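Local coordinates for xylanase and alpha-amylase inhibitor protein (Scadoxus multiflorus, PDB 3MU7) that inhibits both xylanase and alpha-amylase and has the TIM-barrel fold of glycoside hydrolase family 18, at residues Thr153-Cys158 with Trp178-Asn183. Sequence-based numbering, arbitrary orientation.
Sequences TAAPQC and WVQFYN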
ATOM      1  N   THR A 153      -5.955  -2.517   3.525  1.00  5.62           N
ATOM      2  CA  THR A 153      -5.900  -1.577   2.408  1.00  5.73           C
ATOM      3  C   THR A 153      -5.658  -2.329   1.115  1.00  5.77           C
ATOM      4  O   THR A 153      -5.294  -3.504   1.140  1.00  5.98           O
ATOM      5  CB  THR A 153      -4.803  -0.510   2.616  1.00  5.48           C
ATOM      6  OG1 THR A 153      -3.522  -1.142   2.652  1.00  6.10           O
ATOM      7  CG2 THR A 153      -5.003   0.248   3.921  1.00  6.70           C
ATOM      8  N   ALA A 154      -5.884  -1.665  -0.018  1.00  5.98           N
ATOM      9  CA  ALA A 154      -5.654  -2.279  -1.324  1.00  6.37           C
ATOM     10  C   ALA A 154      -5.020  -1.289  -2.290  1.00  5.99           C
ATOM     11  O   ALA A 154      -5.219  -0.072  -2.177  1.00  6.10           O
ATOM     12  CB  ALA A 154      -6.952  -2.833  -1.906  1.00  7.45           C
ATOM     13  N   ALA A 155      -4.280  -1.830  -3.260  1.00  5.72           N
ATOM     14  CA  ALA A 155      -3.558  -1.039  -4.250  1.00  6.15           C
ATOM     15  C   ALA A 155      -3.932  -1.491  -5.663  1.00  6.51           C
ATOM     16  O   ALA A 155      -3.112  -2.082  -6.370  1.00  6.86           O
ATOM     17  CB  ALA A 155      -2.057  -1.163  -4.035  1.00  6.58           C
ATOM     18  N   PRO A 156      -5.181  -1.226  -6.085  1.00  6.54           N
ATOM     19  CA  PRO A 156      -5.587  -1.625  -7.429  1.00  6.85           C
ATOM     20  C   PRO A 156      -4.899  -0.790  -8.510  1.00  7.04           C
ATOM     21  O   PRO A 156      -4.387   0.310  -8.248  1.00  6.90           O
ATOM     22  CB  PRO A 156      -7.090  -1.335  -7.424  1.00  7.24           C
ATOM     23  CG  PRO A 156      -7.227  -0.180  -6.478  1.00  6.69           C
ATOM     24  CD  PRO A 156      -6.257  -0.503  -5.378  1.00  6.62           C
ATOM     25  N   GLN A 157      -4.906  -1.322  -9.727  1.00  7.31           N
ATOM     26  CA  GLN A 157      -4.584  -0.535 -10.906  1.00  8.08           C
ATOM     27  C   GLN A 157      -5.741   0.422 -11.206  1.00  7.96           C
ATOM     28  O   GLN A 157      -6.798   0.349 -10.567  1.00  8.40           O
ATOM     29  CB  GLN A 157      -4.281  -1.461 -12.079  1.00  8.34           C
ATOM     30  CG  GLN A 157      -2.978  -2.211 -11.919  1.00 10.95           C
ATOM     31  CD  GLN A 157      -2.709  -3.113 -13.100  1.00 12.17           C
ATOM     32  OE1 GLN A 157      -2.087  -2.699 -14.082  1.00 13.71           O
ATOM     33  NE2 GLN A 157      -3.168  -4.357 -13.010  1.00 12.77           N
ATOM     34  N   CYS A 158      -5.556   1.337 -12.159  1.00  7.99           N
ATOM     35  CA  CYS A 158      -6.493   2.457 -12.265  1.00  8.13           C
ATOM     36  C   CYS A 158      -7.725   2.282 -13.154  1.00  8.31           C
ATOM     37  O   CYS A 158      -8.541   3.191 -13.247  1.00  8.57           O
ATOM     38  CB  CYS A 158      -5.780   3.785 -12.558  1.00  7.97           C
ATOM     39  SG  CYS A 158      -4.705   3.867 -13.991  1.00  8.99           S
ATOM     40  N   TRP A 178      -5.408   2.848  -2.331  1.00  6.36           N
ATOM     41  CA  TRP A 178      -4.587   3.777  -3.114  1.00  6.64           C
ATOM     42  C   TRP A 178      -4.560   3.236  -4.524  1.00  6.73           C
ATOM     43  O   TRP A 178      -4.052   2.135  -4.784  1.00  7.70           O
ATOM     44  CB  TRP A 178      -3.162   3.955  -2.563  1.00  7.01           C
ATOM     45  CG  TRP A 178      -2.809   3.003  -1.470  1.00  6.77           C
ATOM     46  CD1 TRP A 178      -2.386   1.711  -1.612  1.00  7.14           C
ATOM     47  CD2 TRP A 178      -2.866   3.259  -0.061  1.00  6.80           C
ATOM     48  NE1 TRP A 178      -2.184   1.146  -0.371  1.00  7.32           N
ATOM     49  CE2 TRP A 178      -2.469   2.075   0.595  1.00  7.02           C
ATOM     50  CE3 TRP A 178      -3.214   4.376   0.713  1.00  8.07           C
ATOM     51  CZ2 TRP A 178      -2.406   1.977   1.991  1.00  7.79           C
ATOM     52  CZ3 TRP A 178      -3.163   4.272   2.099  1.00  8.40           C
ATOM     53  CH2 TRP A 178      -2.759   3.083   2.722  1.00  8.52           C
ATOM     54  N   VAL A 179      -5.144   4.003  -5.432  1.00  6.57           N
ATOM     55  CA  VAL A 179      -5.233   3.603  -6.825  1.00  6.97           C
ATOM     56  C   VAL A 179      -3.934   3.974  -7.533  1.00  6.48           C
ATOM     57  O   VAL A 179      -3.456   5.107  -7.405  1.00  7.54           O
ATOM     58  CB  VAL A 179      -6.435   4.293  -7.506  1.00  6.87           C
ATOM     59  CG1 VAL A 179      -6.550   3.874  -8.953  1.00  8.04           C
ATOM     60  CG2 VAL A 179      -7.736   3.984  -6.757  1.00  7.54           C
ATOM     61  N   GLN A 180      -3.376   3.033  -8.289  1.00  6.83           N
ATOM     62  CA  GLN A 180      -2.142   3.283  -9.020  1.00  7.03           C
ATOM     63  C   GLN A 180      -2.427   4.047 -10.303  1.00  6.90           C
ATOM     64  O   GLN A 180      -2.748   3.446 -11.332  1.00  7.23           O
ATOM     65  CB  GLN A 180      -1.436   1.975  -9.350  1.00  6.78           C
ATOM     66  CG  GLN A 180      -1.080   1.119  -8.157  1.00  8.00           C
ATOM     67  CD  GLN A 180      -0.440  -0.170  -8.602  1.00  8.60           C
ATOM     68  OE1 GLN A 180       0.599  -0.158  -9.269  1.00  8.78           O
ATOM     69  NE2 GLN A 180      -1.051  -1.291  -8.258  1.00  9.59           N
ATOM     70  N   PHE A 181      -2.327   5.370 -10.238  1.00  7.37           N
ATOM     71  CA  PHE A 181      -2.485   6.188 -11.440  1.00  7.99           C
ATOM     72  C   PHE A 181      -1.151   6.296 -12.176  1.00  8.03           C
ATOM     73  O   PHE A 181      -0.612   7.381 -12.383  1.00  9.25           O
ATOM     74  CB  PHE A 181      -3.081   7.554 -11.091  1.00  8.13           C
ATOM     75  CG  PHE A 181      -4.490   7.481 -10.566  1.00  8.08           C
ATOM     76  CD1 PHE A 181      -5.545   7.156 -11.409  1.00  8.24           C
ATOM     77  CD2 PHE A 181      -4.763   7.744  -9.232  1.00  8.03           C
ATOM     78  CE1 PHE A 181      -6.848   7.092 -10.925  1.00  8.66           C
ATOM     79  CE2 PHE A 181      -6.062   7.690  -8.749  1.00  7.59           C
ATOM     80  CZ  PHE A 181      -7.106   7.364  -9.595  1.00  8.60           C
ATOM     81  N   TYR A 182      -0.619   5.142 -12.553  1.00  8.24           N
ATOM     82  CA  TYR A 182       0.640   5.075 -13.287  1.00  8.82           C
ATOM     83  C   TYR A 182       0.763   3.701 -13.922  1.00  9.18           C
ATOM     84  O   TYR A 182      -0.049   2.809 -13.646  1.00  9.42           O
ATOM     85  CB  TYR A 182       1.851   5.411 -12.397  1.00  8.66           C
ATOM     86  CG  TYR A 182       1.915   4.685 -11.071  1.00  7.61           C
ATOM     87  CD1 TYR A 182       2.621   3.498 -10.950  1.00  8.99           C
ATOM     88  CD2 TYR A 182       1.284   5.197  -9.933  1.00  7.41           C
ATOM     89  CE1 TYR A 182       2.692   2.827  -9.738  1.00  8.36           C
ATOM     90  CE2 TYR A 182       1.352   4.526  -8.717  1.00  8.18           C
ATOM     91  CZ  TYR A 182       2.055   3.348  -8.630  1.00  8.11           C
ATOM     92  OH  TYR A 182       2.109   2.695  -7.417  1.00  7.69           O
ATOM     93  N   ASN A 183       1.757   3.540 -14.797  1.00  9.90           N
ATOM     94  CA  ASN A 183       1.899   2.328 -15.617  1.00 10.68           C
ATOM     95  C   ASN A 183       0.597   1.923 -16.294  1.00 10.94           C
ATOM     96  O   ASN A 183       0.264   0.738 -16.358  1.00 11.79           O
ATOM     97  CB  ASN A 183       2.437   1.158 -14.788  1.00 11.01           C
ATOM     98  CG  ASN A 183       3.811   1.426 -14.239  1.00 11.13           C
ATOM     99  OD1 ASN A 183       4.654   2.018 -14.916  1.00 12.88           O
ATOM    100  ND2 ASN A 183       4.045   1.017 -13.002  1.00 11.74           N
TER
HETATM  101  O   HOH W   1      -0.474  -0.517 -13.840  1.00 12.93           O
HETATM  102  O   HOH W   2      -2.601   1.124 -12.903  1.00 10.08           O
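W178 lays its indole obliquely across T153. CZ2 of W178 lies 3.4 Å from T153 OG1, and CH2 of the same ring meets the methyl CG2. A155 CB sits in the ring plane at the edge, 3.8 Å from W178 CD1. CG of W178 nearly eclipses the backbone N (chi1 9°), which brings the ring over toward T153 and A155. Both T153 OG1 and W178 NE1 hydrogen-bond to OD1 of D122, which ties the indole N-H to strand 120-125. F214 and Y29 pack edge-to-face with the ring. An alanine in place of W178 would probably open a gap beside T153 and A155 and leave D122 without its indole N-H partner.

Q180 reaches its amide across to the 153-158 segment. NE2 gives a hydrogen bond of 2.9 Å to A155 O, coming from above the carbonyl plane. The same NE2 also bonds to E126. Backbone bonds from W178 N to A154 O and from Q180 N to P156 O tie the main chains together.

Further along, C158 CB touches both V179 CG1, at 3.7 Å, and F181 CD1, at 3.6 Å. V179 CG1 also lies over one face of the F181 ring. C158 SG forms a disulfide with C187. The segments are the C-terminal ends of parallel strands 151-154 and 176-180 and the loops that follow, in one beta-alpha-beta unit of the family 18 TIM barrel.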